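PDB 4QDG: putative adhesin from Bacteroides thetaiotaomicron, which probably serves as an outer-membrane lipoprotein that anchors or helps build pili of the fimbrillin superfamily, and binds magnesium ions. Local coordinates for residues F91-T96 against L106-D111; E173-N178 against N190-Y195; N185-N190 against R225-D230. All coordinates share one frame; numbering follows the deposited sequence.

Interaction 1 of 3, residues F91-T96 against L106-D111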
ATOM      1  N   PHE A  91      -6.914   9.013   1.053  1.00 33.77           N
ATOM      2  CA  PHE A  91      -6.015   9.952   0.390  1.00 34.32           C
ATOM      3  C   PHE A  91      -6.767  11.054  -0.374  1.00 43.53           C
ATOM      4  O   PHE A  91      -7.967  10.938  -0.626  1.00 43.97           O
ATOM      5  CB  PHE A  91      -5.061   9.190  -0.552  1.00 33.60           C
ATOM      6  CG  PHE A  91      -4.093   8.244   0.135  1.00 32.94           C
ATOM      7  CD1 PHE A  91      -4.517   6.999   0.597  1.00 33.92           C
ATOM      8  CD2 PHE A  91      -2.756   8.585   0.287  1.00 34.11           C
ATOM      9  CE1 PHE A  91      -3.638   6.138   1.243  1.00 33.90           C
ATOM     10  CE2 PHE A  91      -1.865   7.710   0.914  1.00 35.84           C
ATOM     11  CZ  PHE A  91      -2.312   6.489   1.382  1.00 32.58           C
ATOM     12  N   LEU A  92      -6.059  12.141  -0.704  1.00 41.79           N
ATOM     13  CA  LEU A  92      -6.648  13.268  -1.432  1.00 43.57           C
ATOM     14  C   LEU A  92      -5.753  13.734  -2.554  1.00 51.34           C
ATOM     15  O   LEU A  92      -4.529  13.752  -2.408  1.00 49.99           O
ATOM     16  CB  LEU A  92      -6.893  14.482  -0.497  1.00 44.57           C
ATOM     17  CG  LEU A  92      -7.806  14.317   0.718  1.00 50.29           C
ATOM     18  CD1 LEU A  92      -7.592  15.437   1.711  1.00 50.93           C
ATOM     19  CD2 LEU A  92      -9.260  14.288   0.303  1.00 54.42           C
HETATM   20  N   MSE A  93      -6.364  14.161  -3.660  1.00 52.49           N
HETATM   21  CA  MSE A  93      -5.651  14.800  -4.749  1.00 54.58           C
HETATM   22  C   MSE A  93      -5.278  16.178  -4.278  1.00 57.44           C
HETATM   23  O   MSE A  93      -6.083  16.853  -3.636  1.00 57.41           O
HETATM   24  CB  MSE A  93      -6.504  14.865  -6.007  1.00 58.79           C
HETATM   25  CG  MSE A  93      -6.039  13.922  -7.054  1.00 67.93           C
HETATM   26 SE   MSE A  93      -7.434  13.761  -8.370  0.75 80.49          SE
HETATM   27  CE  MSE A  93      -6.719  12.299  -9.274  1.00 76.06           C
ATOM     28  N   LYS A  94      -4.055  16.575  -4.549  1.00 54.43           N
ATOM     29  CA  LYS A  94      -3.500  17.847  -4.096  1.00 55.31           C
ATOM     30  C   LYS A  94      -2.908  18.621  -5.280  1.00 60.66           C
ATOM     31  O   LYS A  94      -2.041  18.121  -6.004  1.00 59.22           O
ATOM     32  CB  LYS A  94      -2.430  17.547  -3.023  1.00 55.70           C
ATOM     33  CG  LYS A  94      -1.968  18.726  -2.191  1.00 57.47           C
ATOM     34  CD  LYS A  94      -0.775  18.318  -1.335  1.00 53.17           C
ATOM     35  CE  LYS A  94      -0.141  19.487  -0.615  1.00 56.99           C
ATOM     36  NZ  LYS A  94       1.122  19.093   0.055  1.00 67.98           N
ATOM     37  N   TYR A  95      -3.412  19.826  -5.492  1.00 60.56           N
ATOM     38  CA  TYR A  95      -2.914  20.730  -6.532  1.00 61.73           C
ATOM     39  C   TYR A  95      -2.298  21.925  -5.835  1.00 68.65           C
ATOM     40  O   TYR A  95      -2.793  22.356  -4.780  1.00 68.98           O
ATOM     41  CB  TYR A  95      -4.022  21.152  -7.527  1.00 62.98           C
ATOM     42  CG  TYR A  95      -4.342  20.122  -8.589  1.00 62.61           C
ATOM     43  CD1 TYR A  95      -3.507  19.944  -9.690  1.00 64.45           C
ATOM     44  CD2 TYR A  95      -5.516  19.376  -8.533  1.00 62.68           C
ATOM     45  CE1 TYR A  95      -3.801  19.001 -10.680  1.00 64.89           C
ATOM     46  CE2 TYR A  95      -5.832  18.443  -9.525  1.00 63.10           C
ATOM     47  CZ  TYR A  95      -4.975  18.265 -10.604  1.00 71.79           C
ATOM     48  OH  TYR A  95      -5.275  17.348 -11.591  1.00 72.70           O
ATOM     49  N   THR A  96      -1.174  22.419  -6.373  1.00 66.83           N
ATOM     50  CA  THR A  96      -0.479  23.557  -5.768  1.00 67.36           C
ATOM     51  C   THR A  96      -1.110  24.853  -6.315  1.00 70.50           C
ATOM     52  O   THR A  96      -1.090  25.069  -7.544  1.00 69.30           O
ATOM     53  CB  THR A  96       1.051  23.470  -5.988  1.00 75.85           C
ATOM     54  OG1 THR A  96       1.504  22.172  -5.604  1.00 77.68           O
ATOM     55  CG2 THR A  96       1.823  24.524  -5.194  1.00 74.72           C
ATOM     56  N   LEU A 106       0.201  16.985 -10.664  1.00 41.55           N
ATOM     57  CA  LEU A 106      -0.569  16.239  -9.704  1.00 41.07           C
ATOM     58  C   LEU A 106       0.292  15.617  -8.591  1.00 43.35           C
ATOM     59  O   LEU A 106       1.414  15.134  -8.799  1.00 42.88           O
ATOM     60  CB  LEU A 106      -1.410  15.167 -10.402  1.00 40.78           C
ATOM     61  CG  LEU A 106      -2.549  14.532  -9.608  1.00 46.08           C
ATOM     62  CD1 LEU A 106      -3.405  15.587  -8.850  1.00 47.27           C
ATOM     63  CD2 LEU A 106      -3.400  13.711 -10.519  1.00 48.66           C
ATOM     64  N   GLN A 107      -0.264  15.721  -7.382  1.00 37.17           N
ATOM     65  CA  GLN A 107       0.173  15.156  -6.134  1.00 35.15           C
ATOM     66  C   GLN A 107      -1.027  14.528  -5.447  1.00 36.87           C
ATOM     67  O   GLN A 107      -2.146  15.029  -5.614  1.00 34.89           O
ATOM     68  CB  GLN A 107       0.801  16.218  -5.231  1.00 36.69           C
ATOM     69  CG  GLN A 107       2.135  16.722  -5.734  1.00 37.06           C
ATOM     70  CD  GLN A 107       2.803  17.671  -4.785  1.00 55.10           C
ATOM     71  OE1 GLN A 107       2.306  17.997  -3.703  1.00 56.85           O
ATOM     72  NE2 GLN A 107       3.958  18.144  -5.181  1.00 48.64           N
ATOM     73  N   VAL A 108      -0.791  13.434  -4.685  1.00 32.15           N
ATOM     74  CA  VAL A 108      -1.749  12.723  -3.839  1.00 32.18           C
ATOM     75  C   VAL A 108      -1.129  12.657  -2.436  1.00 39.05           C
ATOM     76  O   VAL A 108       0.023  12.240  -2.269  1.00 38.38           O
ATOM     77  CB  VAL A 108      -2.160  11.327  -4.398  1.00 34.01           C
ATOM     78  CG1 VAL A 108      -2.935  10.490  -3.385  1.00 32.36           C
ATOM     79  CG2 VAL A 108      -2.967  11.491  -5.668  1.00 34.67           C
ATOM     80  N   GLU A 109      -1.889  13.090  -1.433  1.00 38.48           N
ATOM     81  CA  GLU A 109      -1.435  13.078  -0.054  1.00 38.79           C
ATOM     82  C   GLU A 109      -2.412  12.342   0.829  1.00 37.23           C
ATOM     83  O   GLU A 109      -3.608  12.388   0.579  1.00 34.23           O
ATOM     84  CB  GLU A 109      -1.269  14.520   0.457  1.00 42.47           C
ATOM     85  CG  GLU A 109      -0.320  14.620   1.646  1.00 63.14           C
ATOM     86  CD  GLU A 109      -0.300  15.934   2.403  1.00 94.03           C
ATOM     87  OE1 GLU A 109      -0.293  17.003   1.750  1.00 70.78           O
ATOM     88  OE2 GLU A 109      -0.248  15.887   3.655  1.00100.13           O
ATOM     89  N   LEU A 110      -1.907  11.683   1.891  1.00 33.41           N
ATOM     90  CA  LEU A 110      -2.787  11.061   2.881  1.00 31.97           C
ATOM     91  C   LEU A 110      -3.495  12.152   3.676  1.00 40.23           C
ATOM     92  O   LEU A 110      -2.877  13.152   4.045  1.00 41.23           O
ATOM     93  CB  LEU A 110      -1.993  10.150   3.839  1.00 30.33           C
ATOM     94  CG  LEU A 110      -2.799   9.390   4.914  1.00 33.66           C
ATOM     95  CD1 LEU A 110      -3.435   8.128   4.355  1.00 30.83           C
ATOM     96  CD2 LEU A 110      -1.940   9.037   6.101  1.00 36.14           C
ATOM     97  N   ASP A 111      -4.784  11.949   3.948  1.00 39.05           N
ATOM     98  CA  ASP A 111      -5.560  12.797   4.841  1.00 40.07           C
ATOM     99  C   ASP A 111      -4.994  12.544   6.249  1.00 43.70           C
ATOM    100  O   ASP A 111      -5.056  11.412   6.729  1.00 42.82           O
ATOM    101  CB  ASP A 111      -7.060  12.425   4.728  1.00 41.98           C
ATOM    102  CG  ASP A 111      -8.048  13.246   5.550  1.00 50.79           C
ATOM    103  OD1 ASP A 111      -7.607  13.950   6.506  1.00 48.95           O
ATOM    104  OD2 ASP A 111      -9.262  13.167   5.263  1.00 60.75           O
TER
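Leu92 and Glu109 meet as an antiparallel hydrogen-bonded pair, with Leu92 N donating to Glu109 O at 2.8 Å and Glu109 N returning a bond to Leu92 O. At the next such pair, Lys94 N approaches Gln107 O to 2.7 Å. The return bond from Gln107 N to Lys94 O is longer, 3.3 Å, so the second pair is less evenly held than the first.

Charge is added on the face that carries Leu92, Lys94, Gln107 and Glu109. Lys94 starts with CG anti to its backbone N (chi1 -166°) and continues extended, running diagonally past Gln107. Its NZ forms a salt bridge with Glu109 OE1 at 3.0 Å, meeting that oxygen nearly along its C-O bond. Leu180 packs against the same three polar side chains.

The two strands form a beta hairpin; the nine residues between Thr96 and Leu106 contain neither helix nor strand. Strand 180-181 pairs with the other edge of 107-110, giving a small antiparallel sheet within the beta-rich fold of this transthyretin-clan family.

Apolar contacts include two CH-pi interactions. Leu110 CD1 lies over a face of Phe91, 3.7 Å from the ring centroid and 16° off its normal. The Phe91 side chain lies about 6 Å from that of His124, a magnesium ligand. Leu106 CD1 covers a face of Tyr95 at 3.9 Å from the centroid, 24° off the normal and shifted toward CZ. The same methyl touches CG of the selenomethionine Met93 at 3.6 Å, while Tyr81 and Leu41 pack beside Leu106.

Interaction 2 of 3, residues E173-N178 against N190-Y195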
ATOM      1  N   GLU A 173       4.879   1.318  16.832  1.00 32.60           N
ATOM      2  CA  GLU A 173       4.938   2.461  15.919  1.00 32.05           C
ATOM      3  C   GLU A 173       5.703   2.140  14.671  1.00 32.99           C
ATOM      4  O   GLU A 173       6.636   1.330  14.694  1.00 30.96           O
ATOM      5  CB  GLU A 173       5.636   3.657  16.581  1.00 34.00           C
ATOM      6  CG  GLU A 173       4.824   4.389  17.618  1.00 50.61           C
ATOM      7  CD  GLU A 173       5.635   5.179  18.632  1.00 72.05           C
ATOM      8  OE1 GLU A 173       6.888   5.141  18.594  1.00 73.08           O
ATOM      9  OE2 GLU A 173       4.997   5.836  19.483  1.00 56.99           O
ATOM     10  N   ILE A 174       5.336   2.837  13.591  1.00 28.23           N
ATOM     11  CA  ILE A 174       6.066   2.851  12.341  1.00 26.70           C
ATOM     12  C   ILE A 174       6.278   4.310  12.024  1.00 29.61           C
ATOM     13  O   ILE A 174       5.311   5.055  11.932  1.00 28.69           O
ATOM     14  CB  ILE A 174       5.472   2.041  11.159  1.00 28.30           C
ATOM     15  CG1 ILE A 174       5.546   0.539  11.454  1.00 27.74           C
ATOM     16  CG2 ILE A 174       6.224   2.363   9.854  1.00 28.40           C
ATOM     17  CD1 ILE A 174       4.734  -0.387  10.491  1.00 31.25           C
ATOM     18  N   THR A 175       7.544   4.746  11.984  1.00 27.27           N
ATOM     19  CA  THR A 175       7.869   6.093  11.553  1.00 26.29           C
ATOM     20  C   THR A 175       8.338   5.991  10.097  1.00 30.29           C
ATOM     21  O   THR A 175       9.113   5.093   9.729  1.00 27.72           O
ATOM     22  CB  THR A 175       8.885   6.788  12.455  1.00 31.30           C
ATOM     23  OG1 THR A 175      10.025   5.939  12.641  1.00 31.51           O
ATOM     24  CG2 THR A 175       8.276   7.267  13.775  1.00 21.51           C
ATOM     25  N   ASP A 176       7.850   6.913   9.268  1.00 28.09           N
ATOM     26  CA  ASP A 176       8.189   6.963   7.845  1.00 26.45           C
ATOM     27  C   ASP A 176       7.885   8.329   7.319  1.00 28.30           C
ATOM     28  O   ASP A 176       7.241   9.113   7.998  1.00 30.14           O
ATOM     29  CB  ASP A 176       7.387   5.888   7.053  1.00 26.81           C
ATOM     30  CG  ASP A 176       8.017   5.426   5.752  1.00 27.40           C
ATOM     31  OD1 ASP A 176       8.928   6.141   5.228  1.00 26.65           O
ATOM     32  OD2 ASP A 176       7.671   4.316   5.294  1.00 34.48           O
ATOM     33  N   ASP A 177       8.348   8.620   6.104  1.00 24.07           N
ATOM     34  CA  ASP A 177       8.060   9.860   5.400  1.00 24.70           C
ATOM     35  C   ASP A 177       7.537   9.419   4.032  1.00 29.67           C
ATOM     36  O   ASP A 177       8.266   9.429   3.044  1.00 29.09           O
ATOM     37  CB  ASP A 177       9.311  10.780   5.347  1.00 25.92           C
ATOM     38  CG  ASP A 177       9.053  12.171   4.786  1.00 33.78           C
ATOM     39  OD1 ASP A 177       8.054  12.343   4.035  1.00 33.14           O
ATOM     40  OD2 ASP A 177       9.865  13.088   5.073  1.00 43.47           O
ATOM     41  N   ASN A 178       6.280   8.956   3.994  1.00 28.89           N
ATOM     42  CA  ASN A 178       5.731   8.369   2.770  1.00 29.00           C
ATOM     43  C   ASN A 178       4.260   8.722   2.492  1.00 31.37           C
ATOM     44  O   ASN A 178       3.588   7.932   1.851  1.00 29.73           O
ATOM     45  CB  ASN A 178       5.869   6.818   2.874  1.00 26.51           C
ATOM     46  CG  ASN A 178       5.091   6.178   3.999  1.00 30.14           C
ATOM     47  OD1 ASN A 178       4.712   6.838   4.958  1.00 26.31           O
ATOM     48  ND2 ASN A 178       4.833   4.856   3.911  1.00 21.47           N
ATOM     49  N   ASN A 190       8.167  15.018   2.874  1.00 35.31           N
ATOM     50  CA  ASN A 190       7.143  15.901   3.434  1.00 35.11           C
ATOM     51  C   ASN A 190       7.207  15.990   4.976  1.00 39.10           C
ATOM     52  O   ASN A 190       6.424  16.721   5.593  1.00 40.75           O
ATOM     53  CB  ASN A 190       5.761  15.384   2.989  1.00 35.48           C
ATOM     54  CG  ASN A 190       4.629  16.363   3.206  1.00 58.90           C
ATOM     55  OD1 ASN A 190       4.635  17.484   2.700  1.00 55.07           O
ATOM     56  ND2 ASN A 190       3.660  15.985   4.007  1.00 48.57           N
ATOM     57  N   GLY A 191       8.157  15.285   5.571  1.00 33.25           N
ATOM     58  CA  GLY A 191       8.327  15.231   7.018  1.00 32.38           C
ATOM     59  C   GLY A 191       7.797  13.913   7.570  1.00 35.41           C
ATOM     60  O   GLY A 191       6.797  13.358   7.076  1.00 33.31           O
HETATM   61  N   MSE A 192       8.482  13.404   8.605  1.00 31.82           N
HETATM   62  CA  MSE A 192       8.168  12.160   9.268  1.00 30.90           C
HETATM   63  C   MSE A 192       6.748  12.143   9.829  1.00 37.94           C
HETATM   64  O   MSE A 192       6.259  13.139  10.367  1.00 40.16           O
HETATM   65  CB  MSE A 192       9.176  11.927  10.395  1.00 33.50           C
HETATM   66  CG  MSE A 192       9.034  10.574  11.064  1.00 39.63           C
HETATM   67 SE   MSE A 192       9.968  10.486  12.770  0.75 48.52          SE
HETATM   68  CE  MSE A 192       8.600  11.437  13.920  1.00 46.12           C
ATOM     69  N   VAL A 193       6.103  10.993   9.696  1.00 34.29           N
ATOM     70  CA  VAL A 193       4.779  10.698  10.261  1.00 33.46           C
ATOM     71  C   VAL A 193       4.950   9.480  11.157  1.00 34.63           C
ATOM     72  O   VAL A 193       5.858   8.680  10.933  1.00 33.49           O
ATOM     73  CB  VAL A 193       3.632  10.493   9.220  1.00 35.86           C
ATOM     74  CG1 VAL A 193       3.415  11.746   8.385  1.00 36.70           C
ATOM     75  CG2 VAL A 193       3.861   9.260   8.341  1.00 33.48           C
ATOM     76  N   THR A 194       4.079   9.340  12.154  1.00 30.39           N
ATOM     77  CA  THR A 194       4.059   8.187  13.035  1.00 29.63           C
ATOM     78  C   THR A 194       2.737   7.431  12.806  1.00 34.71           C
ATOM     79  O   THR A 194       1.659   8.003  12.948  1.00 37.11           O
ATOM     80  CB  THR A 194       4.252   8.625  14.500  1.00 33.28           C
ATOM     81  OG1 THR A 194       5.513   9.268  14.617  1.00 36.05           O
ATOM     82  CG2 THR A 194       4.191   7.455  15.476  1.00 30.72           C
ATOM     83  N   TYR A 195       2.835   6.155  12.437  1.00 29.83           N
ATOM     84  CA  TYR A 195       1.688   5.272  12.323  1.00 28.33           C
ATOM     85  C   TYR A 195       1.567   4.511  13.640  1.00 31.80           C
ATOM     86  O   TYR A 195       2.585   4.046  14.173  1.00 30.23           O
ATOM     87  CB  TYR A 195       1.844   4.266  11.154  1.00 27.08           C
ATOM     88  CG  TYR A 195       1.920   4.862   9.761  1.00 26.82           C
ATOM     89  CD1 TYR A 195       0.761   5.161   9.044  1.00 27.49           C
ATOM     90  CD2 TYR A 195       3.143   5.024   9.122  1.00 26.68           C
ATOM     91  CE1 TYR A 195       0.828   5.682   7.754  1.00 27.13           C
ATOM     92  CE2 TYR A 195       3.220   5.488   7.816  1.00 28.06           C
ATOM     93  CZ  TYR A 195       2.064   5.816   7.131  1.00 33.95           C
ATOM     94  OH  TYR A 195       2.187   6.255   5.838  1.00 29.62           O
TER
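Ile174 and Tyr195 form an antiparallel hydrogen-bonded pair that joins strand 193-195, an outermost strand of a four-stranded antiparallel sheet, to strand 170-176. The Tyr195 N to Ile174 O bond is 2.8 Å and almost straight, at 176°. Asp176 and Val193 pair in the same way, with Val193 N at 2.8 Å from Asp176 O.

Past the strand end, the buried Asp177 carboxylate takes over. OD1 accepts Asn190 N at 2.9 Å through its syn lone pair, and OD2 accepts Gly191 N at 2.8 Å from above the carboxylate plane. Two successive backbone N-H groups thus restrain one carboxylate.

The face bearing Thr175 and Thr194 is looser and partly solvent-exposed. These two side chains run alongside each other in one direction. Exposed Met192, a selenomethionine, lays its SE 3.8 Å from Thr175 CG2.

Ile174, Asp176 and Tyr195 on the other face are buried, though Val193 is partly exposed. Beyond the strand end, the Asn178 amide meets the Tyr195 hydroxyl head-on, the amide and ring planes 89° apart. Tyr195 OH also bonds to Ser224 N, and it donates to Asn178 OD1 at 2.7 Å from a point 36° out of the carbonyl plane.

Interaction 3 of 3, residues N185-N190 against R225-D230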
ATOM      1  N   ASN A 185       3.936   8.599  -9.049  1.00 27.93           N
ATOM      2  CA  ASN A 185       3.690   7.720  -7.922  1.00 27.28           C
ATOM      3  C   ASN A 185       4.937   7.577  -6.993  1.00 32.53           C
ATOM      4  O   ASN A 185       4.894   6.816  -6.014  1.00 29.55           O
ATOM      5  CB  ASN A 185       3.175   6.337  -8.375  1.00 26.40           C
ATOM      6  CG  ASN A 185       2.385   5.653  -7.318  1.00 40.20           C
ATOM      7  OD1 ASN A 185       1.498   6.248  -6.675  1.00 28.51           O
ATOM      8  ND2 ASN A 185       2.733   4.399  -7.081  1.00 28.97           N
ATOM      9  N   ASN A 186       6.016   8.333  -7.267  1.00 29.70           N
ATOM     10  CA  ASN A 186       7.173   8.305  -6.382  1.00 29.63           C
ATOM     11  C   ASN A 186       6.852   9.119  -5.097  1.00 33.66           C
ATOM     12  O   ASN A 186       5.990  10.014  -5.127  1.00 33.01           O
ATOM     13  CB  ASN A 186       8.417   8.885  -7.103  1.00 34.06           C
ATOM     14  CG  ASN A 186       9.751   8.625  -6.392  1.00 71.51           C
ATOM     15  OD1 ASN A 186       9.845   7.843  -5.427  1.00 70.11           O
ATOM     16  ND2 ASN A 186      10.826   9.268  -6.861  1.00 61.50           N
ATOM     17  N   LEU A 187       7.546   8.823  -3.979  1.00 28.41           N
ATOM     18  CA  LEU A 187       7.320   9.572  -2.745  1.00 28.30           C
ATOM     19  C   LEU A 187       8.070  10.881  -2.764  1.00 35.09           C
ATOM     20  O   LEU A 187       9.180  10.955  -3.292  1.00 35.40           O
ATOM     21  CB  LEU A 187       7.735   8.771  -1.485  1.00 26.56           C
ATOM     22  CG  LEU A 187       6.976   7.475  -1.228  1.00 26.58           C
ATOM     23  CD1 LEU A 187       7.698   6.627  -0.195  1.00 21.76           C
ATOM     24  CD2 LEU A 187       5.463   7.734  -0.880  1.00 23.24           C
ATOM     25  N   LEU A 188       7.456  11.914  -2.170  1.00 33.64           N
ATOM     26  CA  LEU A 188       8.034  13.243  -2.006  1.00 35.24           C
ATOM     27  C   LEU A 188       8.294  13.515  -0.529  1.00 36.59           C
ATOM     28  O   LEU A 188       7.378  13.358   0.264  1.00 35.01           O
ATOM     29  CB  LEU A 188       7.092  14.313  -2.566  1.00 36.50           C
ATOM     30  CG  LEU A 188       6.985  14.452  -4.080  1.00 42.22           C
ATOM     31  CD1 LEU A 188       5.922  15.468  -4.425  1.00 42.08           C
ATOM     32  CD2 LEU A 188       8.309  14.908  -4.714  1.00 46.04           C
ATOM     33  N   GLU A 189       9.498  13.971  -0.161  1.00 33.91           N
ATOM     34  CA  GLU A 189       9.845  14.276   1.239  1.00 33.38           C
ATOM     35  C   GLU A 189       8.904  15.354   1.804  1.00 38.62           C
ATOM     36  O   GLU A 189       8.806  16.442   1.243  1.00 39.82           O
ATOM     37  CB  GLU A 189      11.320  14.683   1.356  1.00 34.80           C
ATOM     38  CG  GLU A 189      11.839  14.584   2.779  1.00 41.22           C
ATOM     39  CD  GLU A 189      13.341  14.689   2.972  1.00 59.94           C
ATOM     40  OE1 GLU A 189      14.083  14.690   1.963  1.00 57.34           O
ATOM     41  OE2 GLU A 189      13.776  14.778   4.142  1.00 56.06           O
ATOM     42  N   ASN A 190       8.167  15.018   2.874  1.00 35.31           N
ATOM     43  CA  ASN A 190       7.143  15.901   3.434  1.00 35.11           C
ATOM     44  C   ASN A 190       7.207  15.990   4.976  1.00 39.10           C
ATOM     45  O   ASN A 190       6.424  16.721   5.593  1.00 40.75           O
ATOM     46  CB  ASN A 190       5.761  15.384   2.989  1.00 35.48           C
ATOM     47  CG  ASN A 190       4.629  16.363   3.206  1.00 58.90           C
ATOM     48  OD1 ASN A 190       4.635  17.484   2.700  1.00 55.07           O
ATOM     49  ND2 ASN A 190       3.660  15.985   4.007  1.00 48.57           N
ATOM     50  N   ARG A 225       3.038   3.789   0.935  1.00 25.16           N
ATOM     51  CA  ARG A 225       4.027   3.036   0.157  1.00 23.66           C
ATOM     52  C   ARG A 225       5.386   2.819   0.863  1.00 27.63           C
ATOM     53  O   ARG A 225       5.994   3.741   1.430  1.00 28.24           O
ATOM     54  CB  ARG A 225       4.238   3.691  -1.215  1.00 21.10           C
ATOM     55  CG  ARG A 225       4.858   2.774  -2.234  1.00 26.38           C
ATOM     56  CD  ARG A 225       5.101   3.449  -3.552  1.00 31.62           C
ATOM     57  NE  ARG A 225       5.742   2.541  -4.512  1.00 27.57           N
ATOM     58  CZ  ARG A 225       6.191   2.916  -5.706  1.00 38.54           C
ATOM     59  NH1 ARG A 225       6.107   4.186  -6.086  1.00 29.97           N
ATOM     60  NH2 ARG A 225       6.755   2.031  -6.516  1.00 25.84           N
ATOM     61  N   LEU A 226       5.844   1.567   0.799  1.00 23.33           N
ATOM     62  CA  LEU A 226       7.147   1.126   1.294  1.00 22.06           C
ATOM     63  C   LEU A 226       8.144   1.192   0.131  1.00 28.64           C
ATOM     64  O   LEU A 226       7.950   0.521  -0.888  1.00 29.54           O
ATOM     65  CB  LEU A 226       7.059  -0.289   1.852  1.00 21.23           C
ATOM     66  CG  LEU A 226       6.188  -0.475   3.102  1.00 25.95           C
ATOM     67  CD1 LEU A 226       6.055  -1.987   3.445  1.00 24.89           C
ATOM     68  CD2 LEU A 226       6.747   0.370   4.280  1.00 27.00           C
HETATM   69  N   MSE A 227       9.143   2.084   0.228  1.00 25.17           N
HETATM   70  CA  MSE A 227      10.146   2.277  -0.812  1.00 23.97           C
HETATM   71  C   MSE A 227      11.561   2.290  -0.280  1.00 31.21           C
HETATM   72  O   MSE A 227      11.822   2.887   0.755  1.00 31.49           O
HETATM   73  CB  MSE A 227       9.936   3.619  -1.557  1.00 25.49           C
HETATM   74  CG  MSE A 227       8.641   3.697  -2.330  1.00 31.32           C
HETATM   75 SE   MSE A 227       8.644   5.112  -3.666  0.75 38.05          SE
HETATM   76  CE  MSE A 227       9.731   4.212  -5.149  1.00 33.72           C
ATOM     77  N   VAL A 228      12.496   1.723  -1.048  1.00 30.15           N
ATOM     78  CA  VAL A 228      13.931   1.862  -0.781  1.00 30.77           C
ATOM     79  C   VAL A 228      14.330   3.230  -1.373  1.00 33.91           C
ATOM     80  O   VAL A 228      14.144   3.451  -2.570  1.00 33.42           O
ATOM     81  CB  VAL A 228      14.775   0.712  -1.405  1.00 34.84           C
ATOM     82  CG1 VAL A 228      16.267   1.001  -1.263  1.00 35.30           C
ATOM     83  CG2 VAL A 228      14.431  -0.637  -0.791  1.00 33.98           C
ATOM     84  N   ARG A 229      14.823   4.142  -0.560  1.00 30.81           N
ATOM     85  CA  ARG A 229      15.313   5.448  -1.036  1.00 31.37           C
ATOM     86  C   ARG A 229      16.412   5.914  -0.109  1.00 35.43           C
ATOM     87  O   ARG A 229      16.471   5.452   1.026  1.00 35.97           O
ATOM     88  CB  ARG A 229      14.206   6.503  -1.183  1.00 28.71           C
ATOM     89  CG  ARG A 229      13.511   6.837   0.120  1.00 32.56           C
ATOM     90  CD  ARG A 229      12.040   6.965  -0.141  1.00 31.43           C
ATOM     91  NE  ARG A 229      11.304   7.482   1.018  1.00 25.29           N
ATOM     92  CZ  ARG A 229      10.682   6.725   1.914  1.00 29.32           C
ATOM     93  NH1 ARG A 229      10.771   5.406   1.855  1.00 21.50           N
ATOM     94  NH2 ARG A 229       9.971   7.281   2.879  1.00 17.13           N
ATOM     95  N   ASP A 230      17.295   6.798  -0.581  1.00 31.90           N
ATOM     96  CA  ASP A 230      18.419   7.196   0.260  1.00 32.46           C
ATOM     97  C   ASP A 230      18.049   8.332   1.248  1.00 35.39           C
ATOM     98  O   ASP A 230      18.844   8.587   2.142  1.00 33.70           O
ATOM     99  CB  ASP A 230      19.703   7.516  -0.566  1.00 33.50           C
ATOM    100  CG  ASP A 230      19.596   8.531  -1.688  1.00 43.33           C
ATOM    101  OD1 ASP A 230      18.742   9.448  -1.592  1.00 43.25           O
ATOM    102  OD2 ASP A 230      20.408   8.448  -2.644  1.00 54.74           O
TER
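Leu187 sets CD1 over the centre of the Arg229 guanidinium, 3.7 Å above its plane, the two side chains crossing at about a right angle. The same methyl touches Arg225 O at 3.7 Å and also reaches Met227 CG, so one leucine branch meets three residues of the facing loop. Arg229 holds its flat group in place with a bond from NH1 to Met227 O of 2.9 Å, the oxygen lying close to the guanidinium plane. Its NH2 forms a salt bridge with Asp176, and Trp231 adds a cation-pi contact.

Leu187 and the selenomethionine Met227 run past each other in opposing senses. SE of Met227 comes 3.5 Å from Asn186 OD1, which also accepts a weak bond from Leu187 N. A bend at chi3 (79°) turns CE of Met227 over the Arg225 guanidinium, 3.6 Å above its plane and toward the rim.

Neither segment is helix or strand. The contact is loop against loop, joining the connection after strand 180-181 to the one after strand 213-223 in this beta-rich transthyretin-clan protein.

On the other face of the Arg225 guanidinium, only the amide nitrogen ND2 of Asn185 comes close, 3.5 Å from NH1, the two planes 21° apart. At the guanidinium edge Asn185 O lies in plane and accepts NH1 at 2.9 Å, but the bond is weak, with 127° at the hydrogen. Stronger polar partners lie beyond the two loops: Asn185 ND2 bonds to Asn149 OD1, and Arg225 NE forms a salt bridge with Asp274. Asp274 directly follows the magnesium ligand Leu273, and the Arg225 side chain is about 6 Å from a bound magnesium ion.

In the fold
From the N terminus, interaction 1 comes first and closes the short connection between strands 91-94 and 107-110, before interaction 2 opens. Interaction 2 then closes the excursion between 173-178 and 190-195. That excursion carries strand 180-181, which joins the sheet of interaction 1. Interaction 3 starts inside this excursion and ends beyond it, so it crosses interaction 2; the two share Asn190, and their centres lie about 11 Å apart. Besides the Asp176 salt bridge, a probable hydrogen bond from Asn178 ND2 to Arg225 O joins them. Interaction 1 packs against both through Glu109 on the shared Asn190, and against interaction 3 also through Gln107 on Leu188. Together they connect the three-stranded sheet, the four-stranded sheet and the loop after strand 213-223.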